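Local coordinates for protein split-soret cytochrome C (PDB 1H21) that carries electrons through two c-type hemes per subunit, shared across a homodimer that also holds iron-sulfur clusters, and may take part in sulfate reduction, at residues W154-E157 with N158-E161; V32-D35 with G36-K40; D228-P231 with C232-T236; F113-Y116 with E117-L121. All blocks are in the same frame, centred on the assembly; numbering follows the deposited sequence.

Contact 1: residues W154-E157 with N158-E161; sequences WCYE and NKIE. With HEC (heme c), chain H.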
loop_
_atom_site.group_PDB
_atom_site.type_symbol
_atom_site.label_atom_id
_atom_site.label_comp_id
_atom_site.label_asym_id
_atom_site.label_seq_id
_atom_site.Cartn_x
_atom_site.Cartn_y
_atom_site.Cartn_z
ATOM N N TRP A 154 -14.644 -9.323 9.123
ATOM C CA TRP A 154 -15.746 -9.919 8.374
ATOM C C TRP A 154 -15.818 -11.454 8.540
ATOM O O TRP A 154 -16.895 -12.000 8.782
ATOM C CB TRP A 154 -15.611 -9.526 6.898
ATOM C CG TRP A 154 -16.673 -10.052 5.971
ATOM C CD1 TRP A 154 -17.840 -9.424 5.608
ATOM C CD2 TRP A 154 -16.622 -11.269 5.210
ATOM N NE1 TRP A 154 -18.501 -10.170 4.664
ATOM C CE2 TRP A 154 -17.778 -11.304 4.399
ATOM C CE3 TRP A 154 -15.699 -12.328 5.129
ATOM C CZ2 TRP A 154 -18.041 -12.359 3.511
ATOM C CZ3 TRP A 154 -15.956 -13.373 4.249
ATOM C CH2 TRP A 154 -17.121 -13.381 3.448
ATOM N N CYS A 155 -14.686 -12.146 8.392
ATOM C CA CYS A 155 -14.639 -13.606 8.545
ATOM C C CYS A 155 -15.043 -14.008 9.968
ATOM O O CYS A 155 -15.847 -14.928 10.174
ATOM C CB CYS A 155 -13.236 -14.154 8.223
ATOM S SG CYS A 155 -12.804 -14.284 6.452
ATOM N N TYR A 156 -14.495 -13.290 10.944
ATOM C CA TYR A 156 -14.780 -13.511 12.360
ATOM C C TYR A 156 -16.260 -13.380 12.635
ATOM O O TYR A 156 -16.882 -14.297 13.181
ATOM C CB TYR A 156 -14.048 -12.476 13.216
ATOM C CG TYR A 156 -14.386 -12.549 14.688
ATOM C CD1 TYR A 156 -14.183 -13.736 15.411
ATOM C CD2 TYR A 156 -14.877 -11.434 15.373
ATOM C CE1 TYR A 156 -14.455 -13.818 16.789
ATOM C CE2 TYR A 156 -15.150 -11.497 16.755
ATOM C CZ TYR A 156 -14.931 -12.700 17.451
ATOM O OH TYR A 156 -15.150 -12.783 18.806
ATOM N N GLU A 157 -16.782 -12.194 12.339
ATOM C CA GLU A 157 -18.181 -11.868 12.528
ATOM C C GLU A 157 -19.143 -12.817 11.809
ATOM O O GLU A 157 -20.198 -13.148 12.348
ATOM C CB GLU A 157 -18.435 -10.425 12.091
ATOM C CG GLU A 157 -17.817 -9.404 13.042
ATOM C CD GLU A 157 -18.030 -7.949 12.608
ATOM O OE1 GLU A 157 -18.391 -7.700 11.427
ATOM O OE2 GLU A 157 -17.810 -7.044 13.461
ATOM N N ASN A 158 -18.758 -13.289 10.626
ATOM C CA ASN A 158 -19.601 -14.198 9.838
ATOM C C ASN A 158 -19.267 -15.691 9.941
ATOM O O ASN A 158 -19.866 -16.506 9.239
ATOM C CB ASN A 158 -19.592 -13.774 8.367
ATOM C CG ASN A 158 -20.234 -12.413 8.154
ATOM O OD1 ASN A 158 -21.471 -12.285 8.194
ATOM N ND2 ASN A 158 -19.409 -11.381 7.945
ATOM N N LYS A 159 -18.315 -16.037 10.813
ATOM C CA LYS A 159 -17.862 -17.422 11.020
ATOM C C LYS A 159 -17.474 -18.160 9.733
ATOM O O LYS A 159 -17.731 -19.367 9.571
ATOM C CB LYS A 159 -18.878 -18.224 11.842
ATOM C CG LYS A 159 -18.593 -18.198 13.351
ATOM C CD LYS A 159 -18.624 -16.779 13.890
ATOM C CE LYS A 159 -17.934 -16.649 15.252
ATOM N NZ LYS A 159 -17.995 -15.243 15.786
ATOM N N ILE A 160 -16.842 -17.410 8.829
ATOM C CA ILE A 160 -16.362 -17.916 7.544
ATOM C C ILE A 160 -14.840 -17.945 7.644
ATOM O O ILE A 160 -14.236 -17.090 8.300
ATOM C CB ILE A 160 -16.756 -16.971 6.375
ATOM C CG1 ILE A 160 -18.269 -16.903 6.249
ATOM C CG2 ILE A 160 -16.164 -17.460 5.058
ATOM C CD1 ILE A 160 -18.738 -15.700 5.499
ATOM N N GLU A 161 -14.220 -18.943 7.026
ATOM C CA GLU A 161 -12.767 -19.047 7.047
ATOM C C GLU A 161 -12.151 -18.132 5.992
ATOM O O GLU A 161 -12.668 -18.028 4.870
ATOM C CB GLU A 161 -12.319 -20.497 6.809
ATOM C CG GLU A 161 -12.318 -21.389 8.051
ATOM C CD GLU A 161 -11.626 -22.733 7.800
ATOM O OE1 GLU A 161 -10.398 -22.751 7.549
ATOM O OE2 GLU A 161 -12.308 -23.782 7.851
HETATM FE FE HEC H . -5.412 -8.315 13.998
HETATM C CHA HEC H . -8.756 -8.204 13.918
HETATM C CHB HEC H . -5.512 -11.736 14.478
HETATM C CHC HEC H . -2.063 -8.487 13.429
HETATM C CHD HEC H . -5.208 -4.973 14.328
HETATM N NA HEC H . -6.864 -9.633 14.223
HETATM C C1A HEC H . -8.201 -9.432 13.991
HETATM C C2A HEC H . -8.964 -10.667 13.968
HETATM C C3A HEC H . -8.049 -11.676 14.288
HETATM C C4A HEC H . -6.743 -11.013 14.442
HETATM C CMA HEC H . -8.287 -13.186 14.370
HETATM C CAA HEC H . -10.475 -10.823 13.714
HETATM C CBA HEC H . -11.333 -10.796 14.980
HETATM C CGA HEC H . -11.744 -9.405 15.444
HETATM O O1A HEC H . -11.556 -9.073 16.634
HETATM O O2A HEC H . -12.302 -8.655 14.626
HETATM N NB HEC H . -4.053 -9.806 14.022
HETATM C C1B HEC H . -4.253 -11.161 14.275
HETATM C C2B HEC H . -3.014 -11.944 14.082
HETATM C C3B HEC H . -2.074 -11.021 13.650
HETATM C C4B HEC H . -2.720 -9.708 13.671
HETATM C CMB HEC H . -2.787 -13.454 14.350
HETATM C CAB HEC H . -0.745 -11.294 13.283
HETATM C CBB HEC H . -0.448 -12.229 12.200
HETATM N NC HEC H . -3.984 -6.954 13.800
HETATM C C1C HEC H . -2.649 -7.202 13.504
HETATM C C2C HEC H . -1.935 -5.944 13.367
HETATM C C3C HEC H . -2.825 -4.888 13.603
HETATM C C4C HEC H . -4.067 -5.575 13.911
HETATM C CMC HEC H . -0.413 -5.845 13.113
HETATM C CAC HEC H . -2.519 -3.506 13.724
HETATM C CBC HEC H . -2.008 -2.621 12.646
HETATM N ND HEC H . -6.718 -6.946 14.218
HETATM C C1D HEC H . -6.469 -5.617 14.472
HETATM C C2D HEC H . -7.714 -4.889 14.536
HETATM C C3D HEC H . -8.727 -5.737 14.313
HETATM C C4D HEC H . -8.086 -7.030 14.102
HETATM C CMD HEC H . -7.845 -3.408 14.762
HETATM C CAD HEC H . -10.223 -5.376 14.307
HETATM C CBD HEC H . -10.864 -5.576 15.672
HETATM C CGD HEC H . -12.354 -5.259 15.671
HETATM O O1D HEC H . -13.156 -6.085 15.163
HETATM O O2D HEC H . -12.715 -4.164 16.173
#
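With CG of Y156 trans to its own nitrogen (chi1 175°) and the K159 chain bent at chi2 (60°), phenol and ammonium run side by side and point the same way. NZ of K159 lies over one face of the Y156 ring, 4.2 Å from its centroid, a cation-pi contact. The same NZ donates to Y156 O at 3.0 Å, reaching it from above the carbonyl plane, while the backbone N of K159 reaches that oxygen from the other face of the plane. The opposite ring face carries a heme c propionate arm, with CBA 3.5 Å from Y156 CG, leaving the phenol clamped between cation and cofactor. K159 has positive phi (51°); with the K159 N to Y156 O bond and I160 N to C155 O at 3.0 Å, the helix ends in a Schellman motif. In the same last turn, N158 grips W154 O twice: ND2 at 2.7 Å and its own N arrive from opposite faces of that carbonyl. ND2 of N158 thereby stands 3.4 Å above the W154 indole plane, near its rim, and I160 CD1 meets W154 CH2 at 3.5 Å. W154 NE1 bonds P138 O, its ring makes a cation-pi contact with R170, and W222 of the second subunit meets the Y156 ring edge-to-face. The motif closes helix 147-158, and I160 packs on Q166 of helix 165-192.

Contact 2: residues V32-D35 with G36-K40; sequences VAYD and GYWYK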
loop_
_atom_site.group_PDB
_atom_site.type_symbol
_atom_site.label_atom_id
_atom_site.label_comp_id
_atom_site.label_asym_id
_atom_site.label_seq_id
_atom_site.Cartn_x
_atom_site.Cartn_y
_atom_site.Cartn_z
ATOM N N VAL A 32 -15.207 -5.252 -15.351
ATOM C CA VAL A 32 -13.858 -5.643 -15.772
ATOM C C VAL A 32 -12.930 -5.872 -14.556
ATOM O O VAL A 32 -12.088 -6.777 -14.574
ATOM C CB VAL A 32 -13.258 -4.583 -16.734
ATOM C CG1 VAL A 32 -11.879 -5.016 -17.216
ATOM C CG2 VAL A 32 -14.191 -4.380 -17.908
ATOM N N ALA A 33 -13.101 -5.056 -13.510
ATOM C CA ALA A 33 -12.318 -5.171 -12.273
ATOM C C ALA A 33 -12.567 -6.533 -11.668
ATOM O O ALA A 33 -11.617 -7.232 -11.315
ATOM C CB ALA A 33 -12.694 -4.070 -11.266
ATOM N N TYR A 34 -13.843 -6.912 -11.574
ATOM C CA TYR A 34 -14.224 -8.216 -11.027
ATOM C C TYR A 34 -13.589 -9.342 -11.858
ATOM O O TYR A 34 -13.060 -10.317 -11.308
ATOM C CB TYR A 34 -15.748 -8.352 -10.996
ATOM C CG TYR A 34 -16.260 -9.718 -10.555
ATOM C CD1 TYR A 34 -16.573 -9.977 -9.224
ATOM C CD2 TYR A 34 -16.403 -10.761 -11.472
ATOM C CE1 TYR A 34 -17.011 -11.240 -8.818
ATOM C CE2 TYR A 34 -16.830 -12.013 -11.077
ATOM C CZ TYR A 34 -17.129 -12.249 -9.749
ATOM O OH TYR A 34 -17.506 -13.510 -9.361
ATOM N N ASP A 35 -13.615 -9.195 -13.180
ATOM C CA ASP A 35 -13.031 -10.201 -14.075
ATOM C C ASP A 35 -11.510 -10.212 -13.943
ATOM O O ASP A 35 -10.870 -11.268 -13.855
ATOM C CB ASP A 35 -13.419 -9.920 -15.539
ATOM C CG ASP A 35 -14.910 -10.137 -15.812
ATOM O OD1 ASP A 35 -15.623 -10.706 -14.947
ATOM O OD2 ASP A 35 -15.376 -9.736 -16.906
ATOM N N GLY A 36 -10.945 -9.015 -13.898
ATOM C CA GLY A 36 -9.511 -8.870 -13.777
ATOM C C GLY A 36 -8.984 -9.541 -12.531
ATOM O O GLY A 36 -7.921 -10.165 -12.575
ATOM N N TYR A 37 -9.769 -9.469 -11.449
ATOM C CA TYR A 37 -9.410 -10.046 -10.155
ATOM C C TYR A 37 -9.058 -11.535 -10.259
ATOM O O TYR A 37 -8.065 -12.002 -9.657
ATOM C CB TYR A 37 -10.551 -9.810 -9.138
ATOM C CG TYR A 37 -10.440 -10.610 -7.838
ATOM C CD1 TYR A 37 -9.714 -10.124 -6.741
ATOM C CD2 TYR A 37 -11.002 -11.893 -7.731
ATOM C CE1 TYR A 37 -9.539 -10.908 -5.576
ATOM C CE2 TYR A 37 -10.833 -12.671 -6.590
ATOM C CZ TYR A 37 -10.102 -12.182 -5.520
ATOM O OH TYR A 37 -9.914 -12.984 -4.418
ATOM N N TRP A 38 -9.854 -12.275 -11.027
ATOM C CA TRP A 38 -9.634 -13.702 -11.191
ATOM C C TRP A 38 -8.547 -14.026 -12.214
ATOM O O TRP A 38 -7.864 -15.034 -12.091
ATOM C CB TRP A 38 -10.936 -14.384 -11.595
ATOM C CG TRP A 38 -12.071 -14.091 -10.691
ATOM C CD1 TRP A 38 -13.021 -13.142 -10.872
ATOM C CD2 TRP A 38 -12.378 -14.746 -9.453
ATOM N NE1 TRP A 38 -13.909 -13.156 -9.823
ATOM C CE2 TRP A 38 -13.538 -14.132 -8.936
ATOM C CE3 TRP A 38 -11.784 -15.784 -8.725
ATOM C CZ2 TRP A 38 -14.120 -14.521 -7.717
ATOM C CZ3 TRP A 38 -12.364 -16.172 -7.502
ATOM C CH2 TRP A 38 -13.517 -15.536 -7.017
ATOM N N TYR A 39 -8.374 -13.174 -13.214
ATOM C CA TYR A 39 -7.381 -13.411 -14.264
ATOM C C TYR A 39 -5.989 -13.793 -13.769
ATOM O O TYR A 39 -5.309 -13.006 -13.109
ATOM C CB TYR A 39 -7.294 -12.201 -15.189
ATOM C CG TYR A 39 -6.344 -12.395 -16.346
ATOM C CD1 TYR A 39 -6.688 -13.195 -17.434
ATOM C CD2 TYR A 39 -5.098 -11.777 -16.349
ATOM C CE1 TYR A 39 -5.805 -13.378 -18.506
ATOM C CE2 TYR A 39 -4.210 -11.948 -17.403
ATOM C CZ TYR A 39 -4.567 -12.750 -18.475
ATOM O OH TYR A 39 -3.659 -12.923 -19.496
ATOM N N LYS A 40 -5.581 -15.020 -14.070
ATOM C CA LYS A 40 -4.279 -15.529 -13.654
ATOM C C LYS A 40 -4.062 -15.381 -12.133
ATOM O O LYS A 40 -2.930 -15.501 -11.618
ATOM C CB LYS A 40 -3.175 -14.820 -14.439
ATOM C CG LYS A 40 -3.141 -15.139 -15.927
ATOM C CD LYS A 40 -1.900 -14.517 -16.524
ATOM C CE LYS A 40 -1.696 -14.918 -17.975
ATOM N NZ LYS A 40 -0.402 -14.343 -18.500
#
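In the last turns of helix 26-38, G36 and Y37 keep the i to i+4 bonds: G36 N bonds V32 O, and Y37 N bonds A33 O at 2.9 Å. At W38 the pattern slips to a weak i to i+3 bond with D35 O, and Y39 N returns to that same oxygen at 3.2 Å, so one carbonyl serves two successive amides as the helix runs out. On this frame Y34 and W38, four residues apart, form an edge-to-face aromatic pair. CG of Y34 is trans to its nitrogen (chi1 175°), whereas CG of W38 stands trans to its carbonyl carbon (chi1 -53°), and the two rings meet on the same flank. The pyrrole edge of W38 is turned to the phenol face, with planes at 64° and centroids 4.7 Å apart. NE1 is the leading atom, 3.3 Å from Y34 CZ and displaced toward the ring rim. Beyond the pair, Y34 OH is hydrogen-bonded to E169 OE2 and Q131 N, which pins the far end of the phenol. Facing its N-H edge to this pi surface, the indole makes a polar-aromatic approach, and the carboxylate at the hydroxyl would probably enrich the ring's electrons and favour it.

Contact 3: residues D228-P231 with C232-T236; sequences DCTP and CHSGT. With HEC (heme c), chain F.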
loop_
_atom_site.group_PDB
_atom_site.type_symbol
_atom_site.label_atom_id
_atom_site.label_comp_id
_atom_site.label_asym_id
_atom_site.label_seq_id
_atom_site.Cartn_x
_atom_site.Cartn_y
_atom_site.Cartn_z
ATOM N N ASP A 228 -9.224 6.070 10.239
ATOM C CA ASP A 228 -10.055 6.272 11.409
ATOM C C ASP A 228 -9.356 5.622 12.598
ATOM O O ASP A 228 -8.918 4.463 12.523
ATOM C CB ASP A 228 -11.437 5.684 11.222
ATOM C CG ASP A 228 -12.335 6.031 12.363
ATOM O OD1 ASP A 228 -12.420 7.225 12.691
ATOM O OD2 ASP A 228 -12.900 5.126 12.989
ATOM N N CYS A 229 -9.227 6.374 13.683
ATOM C CA CYS A 229 -8.526 5.897 14.868
ATOM C C CYS A 229 -9.253 4.872 15.731
ATOM O O CYS A 229 -8.615 4.122 16.466
ATOM C CB CYS A 229 -8.155 7.085 15.725
ATOM S SG CYS A 229 -7.741 8.518 14.747
ATOM N N THR A 230 -10.569 4.782 15.580
ATOM C CA THR A 230 -11.403 3.909 16.385
ATOM C C THR A 230 -11.021 2.426 16.564
ATOM O O THR A 230 -10.921 1.924 17.697
ATOM C CB THR A 230 -12.886 4.005 15.892
ATOM O OG1 THR A 230 -13.324 5.373 15.955
ATOM C CG2 THR A 230 -13.820 3.127 16.752
ATOM N N PRO A 231 -10.756 1.713 15.460
ATOM C CA PRO A 231 -10.414 0.285 15.582
ATOM C C PRO A 231 -9.266 -0.098 16.502
ATOM O O PRO A 231 -9.350 -1.066 17.271
ATOM C CB PRO A 231 -10.108 -0.117 14.140
ATOM C CG PRO A 231 -10.946 0.852 13.329
ATOM C CD PRO A 231 -10.730 2.151 14.053
ATOM N N CYS A 232 -8.207 0.696 16.437
ATOM C CA CYS A 232 -6.997 0.426 17.184
ATOM C C CYS A 232 -6.833 1.125 18.514
ATOM O O CYS A 232 -6.133 0.616 19.385
ATOM C CB CYS A 232 -5.810 0.766 16.293
ATOM S SG CYS A 232 -5.836 -0.085 14.695
ATOM N N HIS A 233 -7.466 2.279 18.683
ATOM C CA HIS A 233 -7.288 3.044 19.904
ATOM C C HIS A 233 -8.519 3.109 20.812
ATOM O O HIS A 233 -8.709 4.071 21.555
ATOM C CB HIS A 233 -6.734 4.432 19.530
ATOM C CG HIS A 233 -5.361 4.390 18.909
ATOM N ND1 HIS A 233 -4.231 3.929 19.559
ATOM C CD2 HIS A 233 -4.926 4.841 17.707
ATOM C CE1 HIS A 233 -3.167 4.126 18.768
ATOM N NE2 HIS A 233 -3.526 4.679 17.625
ATOM N N SER A 234 -9.257 2.004 20.859
ATOM C CA SER A 234 -10.476 1.921 21.656
ATOM C C SER A 234 -10.486 0.935 22.836
ATOM O O SER A 234 -11.519 0.744 23.456
ATOM C CB SER A 234 -11.650 1.580 20.727
ATOM O OG SER A 234 -11.917 2.652 19.839
ATOM N N GLY A 235 -9.362 0.311 23.158
ATOM C CA GLY A 235 -9.356 -0.640 24.253
ATOM C C GLY A 235 -10.384 -1.751 24.087
ATOM O O GLY A 235 -10.864 -2.303 25.081
ATOM N N THR A 236 -10.715 -2.099 22.845
ATOM C CA THR A 236 -11.691 -3.157 22.593
ATOM C C THR A 236 -11.130 -4.513 23.029
ATOM O O THR A 236 -9.937 -4.640 23.307
ATOM C CB THR A 236 -12.120 -3.226 21.092
ATOM O OG1 THR A 236 -10.964 -3.406 20.267
ATOM C CG2 THR A 236 -12.844 -1.954 20.664
HETATM FE FE HEC F . -2.248 5.144 16.107
HETATM C CHA HEC F . 0.766 4.795 17.655
HETATM C CHB HEC F . -2.583 8.244 17.316
HETATM C CHC HEC F . -4.773 5.587 14.056
HETATM C CHD HEC F . -2.403 1.757 15.647
HETATM N NA HEC F . -1.113 6.307 17.159
HETATM C C1A HEC F . 0.156 6.058 17.656
HETATM C C2A HEC F . 0.705 7.247 18.324
HETATM C C3A HEC F . -0.263 8.175 18.242
HETATM C C4A HEC F . -1.382 7.584 17.561
HETATM C CMA HEC F . -0.186 9.577 18.839
HETATM C CAA HEC F . 2.030 7.453 19.100
HETATM C CBA HEC F . 2.110 7.029 20.581
HETATM C CGA HEC F . 2.372 5.551 20.782
HETATM O O1A HEC F . 1.628 4.930 21.569
HETATM O O2A HEC F . 3.318 5.021 20.162
HETATM N NB HEC F . -3.428 6.612 15.772
HETATM C C1B HEC F . -3.536 7.782 16.457
HETATM C C2B HEC F . -4.540 8.620 15.937
HETATM C C3B HEC F . -5.084 7.977 14.845
HETATM C C4B HEC F . -4.369 6.690 14.795
HETATM C CMB HEC F . -4.811 9.995 16.513
HETATM C CAB HEC F . -6.111 8.389 13.964
HETATM C CBB HEC F . -5.924 9.290 12.860
HETATM N NC HEC F . -3.334 3.963 15.020
HETATM C C1C HEC F . -4.356 4.310 14.198
HETATM C C2C HEC F . -4.941 3.145 13.598
HETATM C C3C HEC F . -4.258 2.051 14.077
HETATM C C4C HEC F . -3.282 2.568 14.948
HETATM C CMC HEC F . -6.113 3.120 12.601
HETATM C CAC HEC F . -4.424 0.703 13.800
HETATM C CBC HEC F . -4.182 0.150 12.471
HETATM N ND HEC F . -1.093 3.602 16.565
HETATM C C1D HEC F . -1.371 2.239 16.429
HETATM C C2D HEC F . -0.335 1.409 17.084
HETATM C C3D HEC F . 0.628 2.270 17.526
HETATM C C4D HEC F . 0.159 3.635 17.206
HETATM C CMD HEC F . -0.341 -0.084 17.279
HETATM C CAD HEC F . 1.970 1.912 18.179
HETATM C CBD HEC F . 1.985 2.011 19.705
HETATM C CGD HEC F . 3.342 1.693 20.279
HETATM O O1D HEC F . 4.158 2.619 20.348
HETATM O O2D HEC F . 3.628 0.520 20.609
#
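The CTPCH sequence C229-H233 is a c-type heme-binding CXXCH motif, and it holds heme c by two thioethers and one iron ligand. C229 SG is bonded to the vinyl-derived CAB at 1.8 Å, and C232 SG to CAC at the same length; both sulfurs stand trans to their carbonyl carbons. Directly after the second cysteine, H233 meets the heme with the edge of its imidazole, NE2 coordinating the iron at 2.0 Å. The ring is set by its neighbours: H233 N donates to C229 O at 3.1 Å, and ND1 is hydrogen-bonded to A238 O of the second subunit, which should fix the imidazole's rotation and make it a somewhat stronger donor to iron. C232 N adds a weak bond to the same C229 oxygen. Beyond the histidine, S234 folds back, and its OG donates to T230 O; the modelled length, 2.5 Å, is very short and doubtful. The iron's other axial ligand is H148 of the second subunit, giving bis-histidine coordination. Two thioethers, a tight turn and a proximal histidine are the signature of c-type cytochromes, applied here to a heme shared between two subunits.

Contact 4: residues F113-Y116 with E117-L121; sequences FRWY and EVTKL
L121 folds its side chain back against two aromatic residues, W115 and Y116, at the C-terminal end of helix 102-118, where T119 is the first residue to leave helical phi/psi. From CB, which points toward the helix, the chain leads to CG, trans to the carbonyl carbon (chi1 -52°), and forks there. CD1 lies 3.7 Å from Y116 CD1 and nearly as close to CE1; CD2 takes the other aromatic, 3.8 Å from W115 CZ2 at the benzo end of the indole. The pyrrole end is covered by T119, whose CB sits over the face, 4.1 Å from the five-membered ring centroid and 23° off its normal, a CH-pi contact. T119 N and OG1 both donate to W115 O, N at 2.9 Å and OG1 from above the carbonyl plane. K181 makes a cation-pi contact with W115, and Y116, its OH bonded to S150 OG, has its side chain about 4 Å from that of C86, an inferred cluster ligand. E117 OE1 is held by Q203 NE2, and its OE2 by D228 N, tying this helix end to the heme-binding CXXCH loop. A water bridges two carbonyls, 3.0 Å from Y116 O and 2.7 Å from T119 O.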
loop_
_atom_site.group_PDB
_atom_site.type_symbol
_atom_site.label_atom_id
_atom_site.label_comp_id
_atom_site.label_asym_id
_atom_site.label_seq_id
_atom_site.Cartn_x
_atom_site.Cartn_y
_atom_site.Cartn_z
ATOM N N PHE A 113 -11.248 6.517 0.038
ATOM C CA PHE A 113 -10.924 5.850 1.303
ATOM C C PHE A 113 -11.978 6.000 2.424
ATOM O O PHE A 113 -12.312 5.012 3.075
ATOM C CB PHE A 113 -9.533 6.273 1.797
ATOM C CG PHE A 113 -8.387 5.667 1.015
ATOM C CD1 PHE A 113 -8.596 5.081 -0.236
ATOM C CD2 PHE A 113 -7.099 5.693 1.524
ATOM C CE1 PHE A 113 -7.543 4.534 -0.964
ATOM C CE2 PHE A 113 -6.037 5.148 0.803
ATOM C CZ PHE A 113 -6.264 4.569 -0.445
ATOM N N ARG A 114 -12.492 7.212 2.660
ATOM C CA ARG A 114 -13.523 7.439 3.693
ATOM C C ARG A 114 -14.803 6.683 3.323
ATOM O O ARG A 114 -15.488 6.120 4.182
ATOM C CB ARG A 114 -13.821 8.926 3.832
ATOM C CG ARG A 114 -12.695 9.698 4.463
ATOM C CD ARG A 114 -12.913 11.188 4.454
ATOM N NE ARG A 114 -11.701 11.885 4.884
ATOM C CZ ARG A 114 -11.450 13.184 4.710
ATOM N NH1 ARG A 114 -12.327 13.981 4.105
ATOM N NH2 ARG A 114 -10.315 13.689 5.175
ATOM N N TRP A 115 -15.087 6.624 2.026
ATOM C CA TRP A 115 -16.260 5.933 1.538
ATOM C C TRP A 115 -16.134 4.468 1.903
ATOM O O TRP A 115 -17.072 3.873 2.452
ATOM C CB TRP A 115 -16.366 6.111 0.018
ATOM C CG TRP A 115 -17.269 5.114 -0.667
ATOM C CD1 TRP A 115 -18.635 5.156 -0.752
ATOM C CD2 TRP A 115 -16.861 3.908 -1.333
ATOM N NE1 TRP A 115 -19.100 4.045 -1.429
ATOM C CE2 TRP A 115 -18.031 3.265 -1.793
ATOM C CE3 TRP A 115 -15.619 3.311 -1.578
ATOM C CZ2 TRP A 115 -17.996 2.056 -2.482
ATOM C CZ3 TRP A 115 -15.586 2.110 -2.261
ATOM C CH2 TRP A 115 -16.768 1.493 -2.706
ATOM N N TYR A 116 -14.959 3.902 1.613
ATOM C CA TYR A 116 -14.680 2.498 1.894
ATOM C C TYR A 116 -14.854 2.140 3.369
ATOM O O TYR A 116 -15.482 1.125 3.689
ATOM C CB TYR A 116 -13.277 2.094 1.425
ATOM C CG TYR A 116 -13.009 0.618 1.582
ATOM C CD1 TYR A 116 -13.360 -0.284 0.583
ATOM C CD2 TYR A 116 -12.434 0.117 2.746
ATOM C CE1 TYR A 116 -13.150 -1.648 0.743
ATOM C CE2 TYR A 116 -12.216 -1.239 2.915
ATOM C CZ TYR A 116 -12.578 -2.118 1.912
ATOM O OH TYR A 116 -12.386 -3.475 2.079
ATOM N N GLU A 117 -14.323 2.971 4.260
ATOM C CA GLU A 117 -14.443 2.704 5.692
ATOM C C GLU A 117 -15.896 2.584 6.199
ATOM O O GLU A 117 -16.195 1.725 7.035
ATOM C CB GLU A 117 -13.757 3.798 6.503
ATOM C CG GLU A 117 -12.248 3.966 6.323
ATOM C CD GLU A 117 -11.697 5.062 7.239
ATOM O OE1 GLU A 117 -12.461 5.991 7.604
ATOM O OE2 GLU A 117 -10.513 4.991 7.629
ATOM N N VAL A 118 -16.790 3.440 5.702
ATOM C CA VAL A 118 -18.171 3.445 6.177
ATOM C C VAL A 118 -19.239 2.682 5.409
ATOM O O VAL A 118 -20.236 2.272 6.004
ATOM C CB VAL A 118 -18.689 4.878 6.397
ATOM C CG1 VAL A 118 -17.836 5.574 7.420
ATOM C CG2 VAL A 118 -18.699 5.663 5.085
ATOM N N THR A 119 -19.064 2.519 4.106
ATOM C CA THR A 119 -20.052 1.824 3.292
ATOM C C THR A 119 -20.105 0.327 3.576
ATOM O O THR A 119 -19.076 -0.312 3.795
ATOM C CB THR A 119 -19.795 2.092 1.779
ATOM O OG1 THR A 119 -19.908 3.496 1.528
ATOM C CG2 THR A 119 -20.795 1.370 0.898
ATOM N N LYS A 120 -21.318 -0.217 3.643
ATOM C CA LYS A 120 -21.503 -1.649 3.859
ATOM C C LYS A 120 -21.288 -2.252 2.494
ATOM O O LYS A 120 -21.987 -1.900 1.546
ATOM C CB LYS A 120 -22.912 -1.965 4.334
ATOM C CG LYS A 120 -23.263 -1.385 5.676
ATOM C CD LYS A 120 -24.444 -2.125 6.237
ATOM C CE LYS A 120 -24.852 -1.530 7.553
ATOM N NZ LYS A 120 -25.692 -2.490 8.328
ATOM N N LEU A 121 -20.280 -3.110 2.392
ATOM C CA LEU A 121 -19.908 -3.759 1.134
ATOM C C LEU A 121 -19.800 -5.279 1.349
ATOM O O LEU A 121 -19.801 -5.758 2.500
ATOM C CB LEU A 121 -18.555 -3.196 0.657
ATOM C CG LEU A 121 -18.411 -1.669 0.557
ATOM C CD1 LEU A 121 -16.952 -1.273 0.616
ATOM C CD2 LEU A 121 -19.077 -1.144 -0.714
HETATM O O HOH W 1 -16.727 -1.434 4.580
#

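Contacts 1, 2 and 4 are the C-terminal ends of helices 147-158, 26-38 and 102-118; contact 3 is a loop without regular structure. Contacts 2 and 4 are buried and rely on aromatic packing, whereas contacts 1 and 3 are partly buried and lie beside heme. In place of the ring-on-ring pair of contact 2, contact 1 sets a cation against a phenol, and contact 3 replaces packing with covalent and metal bonds. Contacts 3 and 4 meet directly through D228 and E117, while contacts 2 and 3 lie on opposite sides of the chain's centre, their own centres about 33 Å apart. All four touch the second subunit.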